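Local coordinates for protein 433aa long hypothetical phosphoribosylglycinamide formyl transferase (Pyrococcus horikoshii, PDB 2DWC) that is a hypothetical ATP-grasp protein of the PurT type that binds adenosine-5'-diphosphate, at residues Q20-G26 / P83-E89; L74-E79 / E100-Y106; F107-N111 / L270-F276; A35-Q39 / Q58-R62. All blocks are in the same frame, centred on the assembly; numbering follows the deposited sequence.

Interaction 1 of 4, residues Q20-G26 / P83-E89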
loop_
_atom_site.group_PDB
_atom_site.type_symbol
_atom_site.label_atom_id
_atom_site.label_comp_id
_atom_site.label_asym_id
_atom_site.label_seq_id
_atom_site.Cartn_x
_atom_site.Cartn_y
_atom_site.Cartn_z
ATOM N N GLN B 20 6.337 17.376 6.821
ATOM C CA GLN B 20 5.363 18.011 5.934
ATOM C C GLN B 20 4.040 17.413 6.493
ATOM O O GLN B 20 4.065 16.362 7.129
ATOM C CB GLN B 20 5.518 17.582 4.499
ATOM C CG GLN B 20 6.442 18.575 3.774
ATOM C CD GLN B 20 7.863 18.408 4.288
ATOM O OE1 GLN B 20 8.337 17.290 4.387
ATOM N NE2 GLN B 20 8.513 19.512 4.660
ATOM N N LYS B 21 2.904 18.056 6.225
ATOM C CA LYS B 21 1.642 17.582 6.824
ATOM C C LYS B 21 0.463 17.806 5.867
ATOM O O LYS B 21 0.360 18.863 5.225
ATOM C CB LYS B 21 1.378 18.397 8.119
ATOM C CG LYS B 21 0.107 17.941 8.890
ATOM C CD LYS B 21 -0.190 18.972 10.008
ATOM C CE LYS B 21 0.927 18.940 11.036
ATOM N NZ LYS B 21 0.676 19.946 12.129
ATOM N N ILE B 22 -0.363 16.782 5.702
ATOM C CA ILE B 22 -1.571 16.978 4.893
ATOM C C ILE B 22 -2.771 16.923 5.817
ATOM O O ILE B 22 -2.719 16.257 6.849
ATOM C CB ILE B 22 -1.739 15.892 3.815
ATOM C CG1 ILE B 22 -1.824 14.479 4.451
ATOM C CG2 ILE B 22 -0.558 16.016 2.806
ATOM C CD1 ILE B 22 -2.095 13.382 3.373
ATOM N N LEU B 23 -3.848 17.636 5.439
ATOM C CA LEU B 23 -5.069 17.677 6.227
ATOM C C LEU B 23 -6.165 17.130 5.298
ATOM O O LEU B 23 -6.500 17.762 4.290
ATOM C CB LEU B 23 -5.392 19.137 6.644
ATOM C CG LEU B 23 -6.648 19.247 7.500
ATOM C CD1 LEU B 23 -6.463 18.547 8.859
ATOM C CD2 LEU B 23 -6.964 20.738 7.701
ATOM N N LEU B 24 -6.658 15.938 5.633
ATOM C CA LEU B 24 -7.718 15.307 4.839
ATOM C C LEU B 24 -9.095 15.770 5.335
ATOM O O LEU B 24 -9.413 15.553 6.497
ATOM C CB LEU B 24 -7.635 13.772 4.987
ATOM C CG LEU B 24 -6.311 13.197 4.447
ATOM C CD1 LEU B 24 -6.281 11.706 4.759
ATOM C CD2 LEU B 24 -6.241 13.358 2.909
ATOM N N LEU B 25 -9.877 16.460 4.496
ATOM C CA LEU B 25 -11.240 16.864 4.910
ATOM C C LEU B 25 -12.148 15.799 4.304
ATOM O O LEU B 25 -12.553 15.884 3.123
ATOM C CB LEU B 25 -11.558 18.272 4.422
ATOM C CG LEU B 25 -10.584 19.321 5.007
ATOM C CD1 LEU B 25 -11.107 20.748 4.564
ATOM C CD2 LEU B 25 -10.467 19.279 6.575
ATOM N N GLY B 26 -12.501 14.788 5.126
ATOM C CA GLY B 26 -13.235 13.641 4.604
ATOM C C GLY B 26 -12.268 12.490 4.766
ATOM O O GLY B 26 -11.157 12.510 4.208
ATOM N N PRO B 83 -1.333 22.983 7.831
ATOM C CA PRO B 83 -0.914 21.962 6.881
ATOM C C PRO B 83 -0.294 22.496 5.576
ATOM O O PRO B 83 -0.561 23.645 5.207
ATOM C CB PRO B 83 -2.207 21.216 6.618
ATOM C CG PRO B 83 -3.215 22.241 6.643
ATOM C CD PRO B 83 -2.796 23.170 7.804
ATOM N N ASP B 84 0.522 21.646 4.909
ATOM C CA ASP B 84 1.088 22.002 3.582
ATOM C C ASP B 84 0.055 21.844 2.473
ATOM O O ASP B 84 0.218 22.411 1.374
ATOM C CB ASP B 84 2.302 21.095 3.298
ATOM C CG ASP B 84 3.433 21.388 4.269
ATOM O OD1 ASP B 84 3.578 20.673 5.278
ATOM O OD2 ASP B 84 4.141 22.412 4.085
ATOM N N ALA B 85 -0.965 21.015 2.708
ATOM C CA ALA B 85 -2.054 20.848 1.747
ATOM C C ALA B 85 -3.309 20.480 2.470
ATOM O O ALA B 85 -3.264 19.655 3.395
ATOM C CB ALA B 85 -1.716 19.731 0.717
ATOM N N ILE B 86 -4.415 21.113 2.064
ATOM C CA ILE B 86 -5.775 20.847 2.601
ATOM C C ILE B 86 -6.448 20.101 1.443
ATOM O O ILE B 86 -6.614 20.644 0.355
ATOM C CB ILE B 86 -6.474 22.168 2.880
ATOM C CG1 ILE B 86 -5.704 22.868 3.979
ATOM C CG2 ILE B 86 -7.972 21.911 3.276
ATOM C CD1 ILE B 86 -6.285 24.264 4.312
ATOM N N ILE B 87 -6.790 18.846 1.696
ATOM C CA ILE B 87 -7.313 17.911 0.698
ATOM C C ILE B 87 -8.754 17.532 0.939
ATOM O O ILE B 87 -9.056 16.647 1.754
ATOM C CB ILE B 87 -6.420 16.639 0.717
ATOM C CG1 ILE B 87 -4.944 17.022 0.535
ATOM C CG2 ILE B 87 -6.856 15.672 -0.380
ATOM C CD1 ILE B 87 -3.915 15.843 0.550
ATOM N N PRO B 88 -9.675 18.215 0.263
ATOM C CA PRO B 88 -11.108 17.910 0.418
ATOM C C PRO B 88 -11.377 16.579 -0.258
ATOM O O PRO B 88 -10.996 16.392 -1.409
ATOM C CB PRO B 88 -11.815 19.061 -0.311
ATOM C CG PRO B 88 -10.783 20.061 -0.646
ATOM C CD PRO B 88 -9.442 19.329 -0.685
ATOM N N GLU B 89 -12.030 15.646 0.444
ATOM C CA GLU B 89 -12.307 14.341 -0.123
ATOM C C GLU B 89 -13.784 14.201 -0.497
ATOM O O GLU B 89 -14.177 13.276 -1.216
ATOM C CB GLU B 89 -11.893 13.282 0.884
ATOM C CG GLU B 89 -10.415 13.400 1.221
ATOM C CD GLU B 89 -9.554 12.807 0.120
ATOM O OE1 GLU B 89 -9.607 13.271 -1.065
ATOM O OE2 GLU B 89 -8.829 11.855 0.444
HETATM O O HOH W 1 6.892 22.014 3.975
#
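This is a parallel pairing of two beta strands, 21-25 and 85-88, in the four-stranded parallel sheet of the preATP-grasp, Rossmann-like domain. Strand 21-25 is an inner strand that also bonds to strand 44-49; within this sheet 85-88 is outermost. The two axes approach to 4.7 Å at 19°. Ile22 pairs with Ala85, Leu23 with Ile86, Leu24 with Ile87 and Leu25 with Pro88. The backbone ladder runs Leu23 N to Ala85 O (2.9 Å), Ile87 N to Leu23 O (2.8 Å), Leu25 N to Ile87 O (2.9 Å) and Glu89 N to Leu25 O (2.7 Å). At the start of the pair, Asp84 N bonds Lys21 O at 2.8 Å, and Asp84 OD1 takes Lys21 N at 2.9 Å. Ile22, Leu24, Ala85 and Ile87 line one face, which helices 29-40 and 313-322 cover. Leu23, Leu25, Ile86 and Pro88 line the other; there Leu25 CD1 meets Ile86 CG2 at 3.6 Å. Gly26 follows the strand with phi 115°, and a CB there would strike Glu89 CB. The chemistry is that of a buried sheet: main-chain bonds fix the register, and apolar side chains fill both faces.

Interaction 2 of 4, residues L74-E79 / E100-Y106; sequences LWSVVE and EFEKDGY
Trp75 and Phe101 bury the most surface here, about 100 Å² each, and Val78 follows with 62 Å². Segment 74-79 is helical throughout and lies within helix 71-81. Segment 100-106 is the last turn of helix 95-103 and the loop after it. The closest CA atoms are those of Trp75 and Phe101, 7.8 Å apart. Gly105, with phi 90° and psi 16°, is the C-prime residue of a Schellman motif: Tyr106 N bonds Phe101 O (2.9 Å) and Gly105 N bonds Glu102 O (2.9 Å). Trp75 has chi1 -106°, between wells, and chi2 119°. Phe101 (chi1 m, chi2 -30°) turns its edge to the Trp75 face in a T-shaped stack. Its ring lies 4.8 Å from the five-membered ring of Trp75, centroid to centroid, with the planes at 83°. At the indole edge, Trp75 NE1 donates to Glu100 OE1 at 2.8 Å. Val78 (chi1 t) makes two CH-pi contacts: CG2 sits 3.7 Å from the Phe101 ring centroid, and CG1 3.8 Å from that of Tyr106. Ile86 of strand 85-88 touches Val78, Phe101 and Tyr106, so two helices pack together on the sheet. At the outer edge a water bonds Glu79 OE2 (2.7 Å), Asp104 OD2 (3.0 Å) and Tyr106 OH (3.1 Å). The contact is thus aromatic and aliphatic inside, with one indole-carboxylate hydrogen bond and a water between two like charges at its border.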
loop_
_atom_site.group_PDB
_atom_site.type_symbol
_atom_site.label_atom_id
_atom_site.label_comp_id
_atom_site.label_asym_id
_atom_site.label_seq_id
_atom_site.Cartn_x
_atom_site.Cartn_y
_atom_site.Cartn_z
ATOM N N LEU B 74 -13.658 24.025 10.993
ATOM C CA LEU B 74 -12.566 23.835 10.048
ATOM C C LEU B 74 -11.449 24.841 10.273
ATOM O O LEU B 74 -10.257 24.480 10.202
ATOM C CB LEU B 74 -13.083 23.905 8.588
ATOM C CG LEU B 74 -14.134 22.826 8.230
ATOM C CD1 LEU B 74 -14.549 23.012 6.756
ATOM C CD2 LEU B 74 -13.565 21.407 8.446
ATOM N N TRP B 75 -11.781 26.099 10.549
ATOM C CA TRP B 75 -10.706 27.057 10.785
ATOM C C TRP B 75 -9.884 26.702 12.043
ATOM O O TRP B 75 -8.680 26.902 12.126
ATOM C CB TRP B 75 -11.289 28.473 10.956
ATOM C CG TRP B 75 -11.051 29.348 9.742
ATOM C CD1 TRP B 75 -12.007 29.931 8.954
ATOM C CD2 TRP B 75 -9.777 29.737 9.197
ATOM N NE1 TRP B 75 -11.397 30.683 7.953
ATOM C CE2 TRP B 75 -10.033 30.572 8.081
ATOM C CE3 TRP B 75 -8.446 29.467 9.547
ATOM C CZ2 TRP B 75 -8.997 31.134 7.317
ATOM C CZ3 TRP B 75 -7.412 30.029 8.785
ATOM C CH2 TRP B 75 -7.706 30.854 7.681
ATOM N N SER B 76 -10.565 26.186 13.058
ATOM C CA SER B 76 -9.855 25.850 14.282
ATOM C C SER B 76 -8.833 24.763 13.956
ATOM O O SER B 76 -7.676 24.804 14.373
ATOM C CB SER B 76 -10.864 25.349 15.358
ATOM O OG SER B 76 -10.164 24.987 16.532
ATOM N N VAL B 77 -9.246 23.793 13.159
ATOM C CA VAL B 77 -8.310 22.734 12.795
ATOM C C VAL B 77 -7.162 23.280 11.933
ATOM O O VAL B 77 -5.991 22.976 12.161
ATOM C CB VAL B 77 -9.052 21.621 11.999
ATOM C CG1 VAL B 77 -8.022 20.529 11.593
ATOM C CG2 VAL B 77 -10.164 20.999 12.897
ATOM N N VAL B 78 -7.498 24.063 10.926
ATOM C CA VAL B 78 -6.445 24.605 10.045
ATOM C C VAL B 78 -5.472 25.502 10.822
ATOM O O VAL B 78 -4.251 25.392 10.651
ATOM C CB VAL B 78 -7.058 25.387 8.847
ATOM C CG1 VAL B 78 -5.929 26.160 8.073
ATOM C CG2 VAL B 78 -7.797 24.388 7.897
ATOM N N GLU B 79 -5.975 26.344 11.723
ATOM C CA GLU B 79 -5.062 27.179 12.466
ATOM C C GLU B 79 -4.161 26.375 13.384
ATOM O O GLU B 79 -2.991 26.724 13.614
ATOM C CB GLU B 79 -5.814 28.232 13.289
ATOM C CG GLU B 79 -6.174 29.445 12.513
ATOM C CD GLU B 79 -4.911 30.223 12.053
ATOM O OE1 GLU B 79 -3.940 30.347 12.840
ATOM O OE2 GLU B 79 -4.920 30.699 10.903
ATOM N N GLU B 100 -11.513 30.960 2.204
ATOM C CA GLU B 100 -10.806 31.760 3.211
ATOM C C GLU B 100 -9.407 31.193 3.515
ATOM O O GLU B 100 -8.448 31.947 3.697
ATOM C CB GLU B 100 -11.626 31.820 4.489
ATOM C CG GLU B 100 -12.857 32.706 4.326
ATOM C CD GLU B 100 -13.700 32.817 5.564
ATOM O OE1 GLU B 100 -13.214 32.459 6.673
ATOM O OE2 GLU B 100 -14.860 33.274 5.411
ATOM N N PHE B 101 -9.296 29.857 3.579
ATOM C CA PHE B 101 -7.988 29.242 3.842
ATOM C C PHE B 101 -6.996 29.691 2.768
ATOM O O PHE B 101 -5.839 30.037 3.043
ATOM C CB PHE B 101 -8.033 27.694 3.811
ATOM C CG PHE B 101 -9.012 27.067 4.797
ATOM C CD1 PHE B 101 -9.303 27.709 6.009
ATOM C CD2 PHE B 101 -9.635 25.848 4.502
ATOM C CE1 PHE B 101 -10.244 27.127 6.935
ATOM C CE2 PHE B 101 -10.580 25.248 5.417
ATOM C CZ PHE B 101 -10.874 25.919 6.640
ATOM N N GLU B 102 -7.453 29.610 1.531
ATOM C CA GLU B 102 -6.578 29.954 0.387
ATOM C C GLU B 102 -6.163 31.405 0.435
ATOM O O GLU B 102 -4.980 31.736 0.209
ATOM C CB GLU B 102 -7.372 29.580 -0.881
ATOM C CG GLU B 102 -6.751 29.749 -2.203
ATOM C CD GLU B 102 -7.715 29.187 -3.238
ATOM O OE1 GLU B 102 -8.700 29.903 -3.576
ATOM O OE2 GLU B 102 -7.509 28.015 -3.657
ATOM N N LYS B 103 -7.129 32.282 0.735
ATOM C CA LYS B 103 -6.850 33.708 0.852
ATOM C C LYS B 103 -5.827 33.994 1.923
ATOM O O LYS B 103 -5.060 34.951 1.836
ATOM C CB LYS B 103 -8.153 34.474 1.167
ATOM C CG LYS B 103 -8.642 35.364 0.066
ATOM C CD LYS B 103 -9.992 36.003 0.428
ATOM C CE LYS B 103 -9.989 36.569 1.862
ATOM N NZ LYS B 103 -9.075 37.748 2.082
ATOM N N ASP B 104 -5.797 33.144 2.945
ATOM C CA ASP B 104 -4.864 33.302 4.049
ATOM C C ASP B 104 -3.554 32.563 3.838
ATOM O O ASP B 104 -2.769 32.412 4.773
ATOM C CB ASP B 104 -5.537 32.799 5.346
ATOM C CG ASP B 104 -4.827 33.261 6.606
ATOM O OD1 ASP B 104 -4.458 34.446 6.674
ATOM O OD2 ASP B 104 -4.658 32.447 7.550
ATOM N N GLY B 105 -3.346 32.050 2.629
ATOM C CA GLY B 105 -2.098 31.387 2.322
ATOM C C GLY B 105 -1.979 29.884 2.577
ATOM O O GLY B 105 -0.855 29.383 2.643
ATOM N N TYR B 106 -3.098 29.174 2.767
ATOM C CA TYR B 106 -3.002 27.722 2.943
ATOM C C TYR B 106 -3.417 27.121 1.626
ATOM O O TYR B 106 -4.439 27.535 1.046
ATOM C CB TYR B 106 -3.967 27.219 4.026
ATOM C CG TYR B 106 -3.542 27.693 5.382
ATOM C CD1 TYR B 106 -4.137 28.808 5.959
ATOM C CD2 TYR B 106 -2.491 27.072 6.059
ATOM C CE1 TYR B 106 -3.702 29.311 7.170
ATOM C CE2 TYR B 106 -2.051 27.576 7.303
ATOM C CZ TYR B 106 -2.667 28.689 7.828
ATOM O OH TYR B 106 -2.241 29.195 9.027
HETATM O O HOH W 2 -2.813 32.102 9.912
#

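Interaction 3 of 4, residues F107-N111 / L270-F276; sequences FVVPN and LGGLGIF
Segment 107-111 is extended from Phe107 to Val109, then turns at Pro110, which follows a cis peptide bond (phi -79°, psi -30°). Asn111 is the N-cap of helix 112-118. Segment 270-276 leaves helix 253-270 at Leu270, passes two glycines of positive phi, Gly271 (72/-162°) and Gly272 (79/-160°), and enters strand 274-283. The nearest CA atoms are Pro110 and Gly272, 4.4 Å apart. Such closeness suits glycine, as a CB on Gly272 would clash with Pro110 O. Two CA-H...O contacts join the backbones: Gly272 CA to Pro110 O and Pro110 CA to Leu273 O, both 3.2 Å. Asn111 (chi1 p, chi2 55°) donates from ND2 to Leu270 O at 3.0 Å, almost linearly. Its OD1 caps Ala114 N and also takes a water at 3.0 Å, which bonds Leu270 O at 2.7 Å. Pro110 CB lies 3.7 Å from Phe276 CZ, and Phe107 CZ (chi1 t) 4.1 Å from Leu273 CD1. Phe107 and Val109 bond by backbone to Ile86, while Gly274 and Phe276 bond to strand 209-219. The arrangement is a buried joint between the preATP-grasp and ATP-grasp parts of the chain, with an Asn N-cap that also takes up the last carbonyl of another helix.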
loop_
_atom_site.group_PDB
_atom_site.type_symbol
_atom_site.label_atom_id
_atom_site.label_comp_id
_atom_site.label_asym_id
_atom_site.label_seq_id
_atom_site.Cartn_x
_atom_site.Cartn_y
_atom_site.Cartn_z
ATOM N N PHE B 107 -2.717 26.054 1.223
ATOM C CA PHE B 107 -2.936 25.451 -0.075
ATOM C C PHE B 107 -4.120 24.464 -0.113
ATOM O O PHE B 107 -4.040 23.350 0.407
ATOM C CB PHE B 107 -1.630 24.758 -0.534
ATOM C CG PHE B 107 -1.729 24.117 -1.889
ATOM C CD1 PHE B 107 -2.349 24.803 -2.953
ATOM C CD2 PHE B 107 -1.216 22.842 -2.111
ATOM C CE1 PHE B 107 -2.460 24.220 -4.233
ATOM C CE2 PHE B 107 -1.321 22.246 -3.421
ATOM C CZ PHE B 107 -1.950 22.960 -4.463
ATOM N N VAL B 108 -5.212 24.916 -0.716
ATOM C CA VAL B 108 -6.424 24.114 -0.904
ATOM C C VAL B 108 -6.344 23.454 -2.280
ATOM O O VAL B 108 -6.088 24.123 -3.306
ATOM C CB VAL B 108 -7.655 25.019 -0.813
ATOM C CG1 VAL B 108 -8.936 24.234 -1.076
ATOM C CG2 VAL B 108 -7.699 25.658 0.592
ATOM N N VAL B 109 -6.577 22.143 -2.303
ATOM C CA VAL B 109 -6.440 21.321 -3.513
ATOM C C VAL B 109 -7.739 21.081 -4.259
ATOM O O VAL B 109 -8.762 20.751 -3.645
ATOM C CB VAL B 109 -5.912 19.922 -3.098
ATOM C CG1 VAL B 109 -6.007 18.907 -4.263
ATOM C CG2 VAL B 109 -4.470 20.072 -2.571
ATOM N N PRO B 110 -7.743 21.276 -5.589
ATOM C CA PRO B 110 -6.645 21.724 -6.479
ATOM C C PRO B 110 -6.540 23.245 -6.328
ATOM O O PRO B 110 -5.453 23.834 -6.495
ATOM C CB PRO B 110 -7.108 21.246 -7.860
ATOM C CG PRO B 110 -8.606 21.355 -7.764
ATOM C CD PRO B 110 -8.919 20.835 -6.359
ATOM N N ASN B 111 -7.697 23.842 -6.023
ATOM C CA ASN B 111 -7.878 25.257 -5.601
ATOM C C ASN B 111 -9.316 25.262 -5.066
ATOM O O ASN B 111 -10.103 24.331 -5.326
ATOM C CB ASN B 111 -7.681 26.344 -6.726
ATOM C CG ASN B 111 -8.358 25.988 -8.013
ATOM O OD1 ASN B 111 -9.553 25.721 -8.053
ATOM N ND2 ASN B 111 -7.574 25.985 -9.104
ATOM N N LEU B 270 -9.852 24.338 -14.987
ATOM C CA LEU B 270 -9.991 24.265 -13.527
ATOM C C LEU B 270 -8.695 24.665 -12.821
ATOM O O LEU B 270 -8.744 25.323 -11.782
ATOM C CB LEU B 270 -10.485 22.860 -13.093
ATOM C CG LEU B 270 -11.886 22.511 -13.624
ATOM C CD1 LEU B 270 -12.227 21.077 -13.230
ATOM C CD2 LEU B 270 -12.948 23.506 -13.051
ATOM N N GLY B 271 -7.552 24.265 -13.389
ATOM C CA GLY B 271 -6.253 24.642 -12.850
ATOM C C GLY B 271 -5.859 23.945 -11.548
ATOM O O GLY B 271 -6.440 22.910 -11.221
ATOM N N GLY B 272 -4.880 24.521 -10.841
ATOM C CA GLY B 272 -4.423 23.961 -9.571
ATOM C C GLY B 272 -3.482 22.785 -9.734
ATOM O O GLY B 272 -2.859 22.590 -10.787
ATOM N N LEU B 273 -3.348 21.984 -8.674
ATOM C CA LEU B 273 -2.528 20.756 -8.746
ATOM C C LEU B 273 -3.377 19.630 -8.166
ATOM O O LEU B 273 -4.151 19.864 -7.255
ATOM C CB LEU B 273 -1.258 20.817 -7.878
ATOM C CG LEU B 273 -0.242 21.923 -8.175
ATOM C CD1 LEU B 273 0.890 21.835 -7.125
ATOM C CD2 LEU B 273 0.302 21.729 -9.620
ATOM N N GLY B 274 -3.234 18.424 -8.702
ATOM C CA GLY B 274 -3.999 17.299 -8.180
ATOM C C GLY B 274 -4.611 16.435 -9.268
ATOM O O GLY B 274 -4.547 16.761 -10.463
ATOM N N ILE B 275 -5.168 15.308 -8.868
ATOM C CA ILE B 275 -5.827 14.453 -9.851
ATOM C C ILE B 275 -7.309 14.856 -9.958
ATOM O O ILE B 275 -7.917 15.324 -8.983
ATOM C CB ILE B 275 -5.621 12.984 -9.473
ATOM C CG1 ILE B 275 -5.672 12.136 -10.756
ATOM C CG2 ILE B 275 -6.620 12.562 -8.474
ATOM C CD1 ILE B 275 -4.941 10.887 -10.584
ATOM N N PHE B 276 -7.887 14.652 -11.146
ATOM C CA PHE B 276 -9.270 14.993 -11.422
ATOM C C PHE B 276 -9.944 13.748 -11.984
ATOM O O PHE B 276 -9.316 12.997 -12.718
ATOM C CB PHE B 276 -9.339 16.090 -12.523
ATOM C CG PHE B 276 -8.843 17.443 -12.084
ATOM C CD1 PHE B 276 -7.481 17.700 -11.967
ATOM C CD2 PHE B 276 -9.741 18.462 -11.779
ATOM C CE1 PHE B 276 -7.015 18.964 -11.542
ATOM C CE2 PHE B 276 -9.281 19.744 -11.356
ATOM C CZ PHE B 276 -7.920 19.976 -11.241
HETATM O O HOH W 3 -10.991 26.161 -10.594
#

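Interaction 4 of 4, residues A35-Q39 / Q58-R62; sequences AIEAQ and QVAHR
Helix 29-40 supplies segment 35-39, helical throughout. Segment 58-62 is the weakly bonded end of helix 55-59, the turn after it and the start of strand 62-65. The CA atoms of Ala35 and Ala60 are nearest, 6.2 Å apart. The apolar part centres on Val59 (chi1 t, 84 Å² covered), which points at the helix. Its CG1 lies 3.9 Å from both Ala35 CB and Ile36 CG1, and 4.0 Å from Gln39 CG. The polar part rests on Gln39 (chi1 m, chi2 m), whose NE2 donates to Val59 O at 2.8 Å. The same NE2 lies over one face of the His61 ring. Gln39 OE1 and His61 NE2 are 3.2 Å apart, but at a poor angle for a hydrogen bond. His61 (chi1 m, chi2 95°) pairs instead with Gln58 of the second subunit through NE2 and with Val45 N through ND1. The two-chain interface passes through this contact: Ile36 packs on Ile36 of the second subunit and Val59 on Gln39 of that subunit. In the Rossmann-like domain the contact ties the helix after strand 21-25 to the turn before strand 62-65. The chemistry implies a small apolar patch closed by one amide-to-carbonyl hydrogen bond, with further polar groups engaged across the dimer.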
loop_
_atom_site.group_PDB
_atom_site.type_symbol
_atom_site.label_atom_id
_atom_site.label_comp_id
_atom_site.label_asym_id
_atom_site.label_seq_id
_atom_site.Cartn_x
_atom_site.Cartn_y
_atom_site.Cartn_z
ATOM N N ALA B 35 -3.784 8.579 2.799
ATOM C CA ALA B 35 -3.046 8.547 4.052
ATOM C C ALA B 35 -1.977 7.469 4.038
ATOM O O ALA B 35 -0.887 7.645 4.606
ATOM C CB ALA B 35 -4.037 8.317 5.251
ATOM N N ILE B 36 -2.299 6.322 3.450
ATOM C CA ILE B 36 -1.316 5.229 3.384
ATOM C C ILE B 36 -0.110 5.637 2.529
ATOM O O ILE B 36 1.037 5.378 2.905
ATOM C CB ILE B 36 -2.017 3.936 2.833
ATOM C CG1 ILE B 36 -2.836 3.313 3.956
ATOM C CG2 ILE B 36 -0.965 2.886 2.419
ATOM C CD1 ILE B 36 -3.744 2.198 3.480
ATOM N N GLU B 37 -0.327 6.281 1.387
ATOM C CA GLU B 37 0.889 6.705 0.631
ATOM C C GLU B 37 1.665 7.775 1.390
ATOM O O GLU B 37 2.918 7.780 1.409
ATOM C CB GLU B 37 0.495 7.248 -0.724
ATOM C CG GLU B 37 1.740 7.657 -1.559
ATOM C CD GLU B 37 2.682 6.472 -1.894
ATOM O OE1 GLU B 37 2.255 5.268 -1.907
ATOM O OE2 GLU B 37 3.854 6.775 -2.177
ATOM N N ALA B 38 0.934 8.660 2.057
ATOM C CA ALA B 38 1.642 9.699 2.854
ATOM C C ALA B 38 2.500 9.020 3.926
ATOM O O ALA B 38 3.668 9.344 4.116
ATOM C CB ALA B 38 0.618 10.637 3.510
ATOM N N GLN B 39 1.919 8.063 4.656
ATOM C CA GLN B 39 2.722 7.334 5.658
ATOM C C GLN B 39 3.909 6.662 5.023
ATOM O O GLN B 39 4.982 6.609 5.607
ATOM C CB GLN B 39 1.907 6.259 6.366
ATOM C CG GLN B 39 0.851 6.904 7.289
ATOM C CD GLN B 39 1.383 7.196 8.688
ATOM O OE1 GLN B 39 2.582 7.284 8.921
ATOM N NE2 GLN B 39 0.468 7.338 9.640
ATOM N N GLN B 58 -7.959 5.981 11.023
ATOM C CA GLN B 58 -7.289 4.818 11.630
ATOM C C GLN B 58 -5.811 4.734 11.228
ATOM O O GLN B 58 -4.962 4.307 12.009
ATOM C CB GLN B 58 -8.028 3.517 11.232
ATOM C CG GLN B 58 -9.430 3.458 11.938
ATOM C CD GLN B 58 -10.189 2.222 11.555
ATOM O OE1 GLN B 58 -9.610 1.148 11.464
ATOM N NE2 GLN B 58 -11.493 2.359 11.328
ATOM N N VAL B 59 -5.521 5.201 10.015
ATOM C CA VAL B 59 -4.151 5.168 9.478
ATOM C C VAL B 59 -3.389 6.484 9.739
ATOM O O VAL B 59 -2.174 6.490 9.810
ATOM C CB VAL B 59 -4.188 4.902 7.954
ATOM C CG1 VAL B 59 -2.827 5.238 7.306
ATOM C CG2 VAL B 59 -4.501 3.378 7.735
ATOM N N ALA B 60 -4.131 7.552 9.969
ATOM C CA ALA B 60 -3.545 8.862 10.203
ATOM C C ALA B 60 -2.820 8.993 11.536
ATOM O O ALA B 60 -3.022 8.222 12.482
ATOM C CB ALA B 60 -4.655 9.920 10.119
ATOM N N HIS B 61 -1.955 9.983 11.609
ATOM C CA HIS B 61 -1.266 10.262 12.867
ATOM C C HIS B 61 -2.240 10.869 13.905
ATOM O O HIS B 61 -2.149 10.561 15.099
ATOM C CB HIS B 61 -0.152 11.277 12.622
ATOM C CG HIS B 61 0.970 10.719 11.807
ATOM N ND1 HIS B 61 1.048 10.888 10.443
ATOM C CD2 HIS B 61 2.058 9.977 12.166
ATOM C CE1 HIS B 61 2.126 10.270 9.985
ATOM N NE2 HIS B 61 2.754 9.708 11.006
ATOM N N ARG B 62 -3.160 11.731 13.467
ATOM C CA ARG B 62 -4.104 12.363 14.417
ATOM C C ARG B 62 -5.416 12.610 13.688
ATOM O O ARG B 62 -5.432 12.692 12.451
ATOM C CB ARG B 62 -3.605 13.772 14.830
ATOM C CG ARG B 62 -2.724 13.971 16.036
ATOM C CD ARG B 62 -2.614 15.533 16.321
ATOM N NE ARG B 62 -2.041 16.374 15.239
ATOM C CZ ARG B 62 -0.881 16.102 14.651
ATOM N NH1 ARG B 62 -0.180 15.040 15.023
ATOM N NH2 ARG B 62 -0.405 16.880 13.686
#

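Interactions 1, 3 and 4 are buried, while interaction 2 is partly buried and reaches solvent at its outer edge. Interactions 1 and 2 meet at Leu23 and Ile86, where the helix pair covers one face of the sheet. Interaction 4 lies on the other side of that sheet, with Ala35 and Ala38 touching Leu24 and Ile22. Interaction 3 continues interaction 1 sideways, since Phe107 and Val109 probably bond to Ile86. Chemistry follows place: a backbone ladder in the sheet, aromatic packing between helices, glycine-proline closeness at the joint of two family regions, and a side-chain amide to backbone carbonyl hydrogen bond beside the subunit interface. Interactions 3 and 4 do not touch; their centres are 21 Å apart.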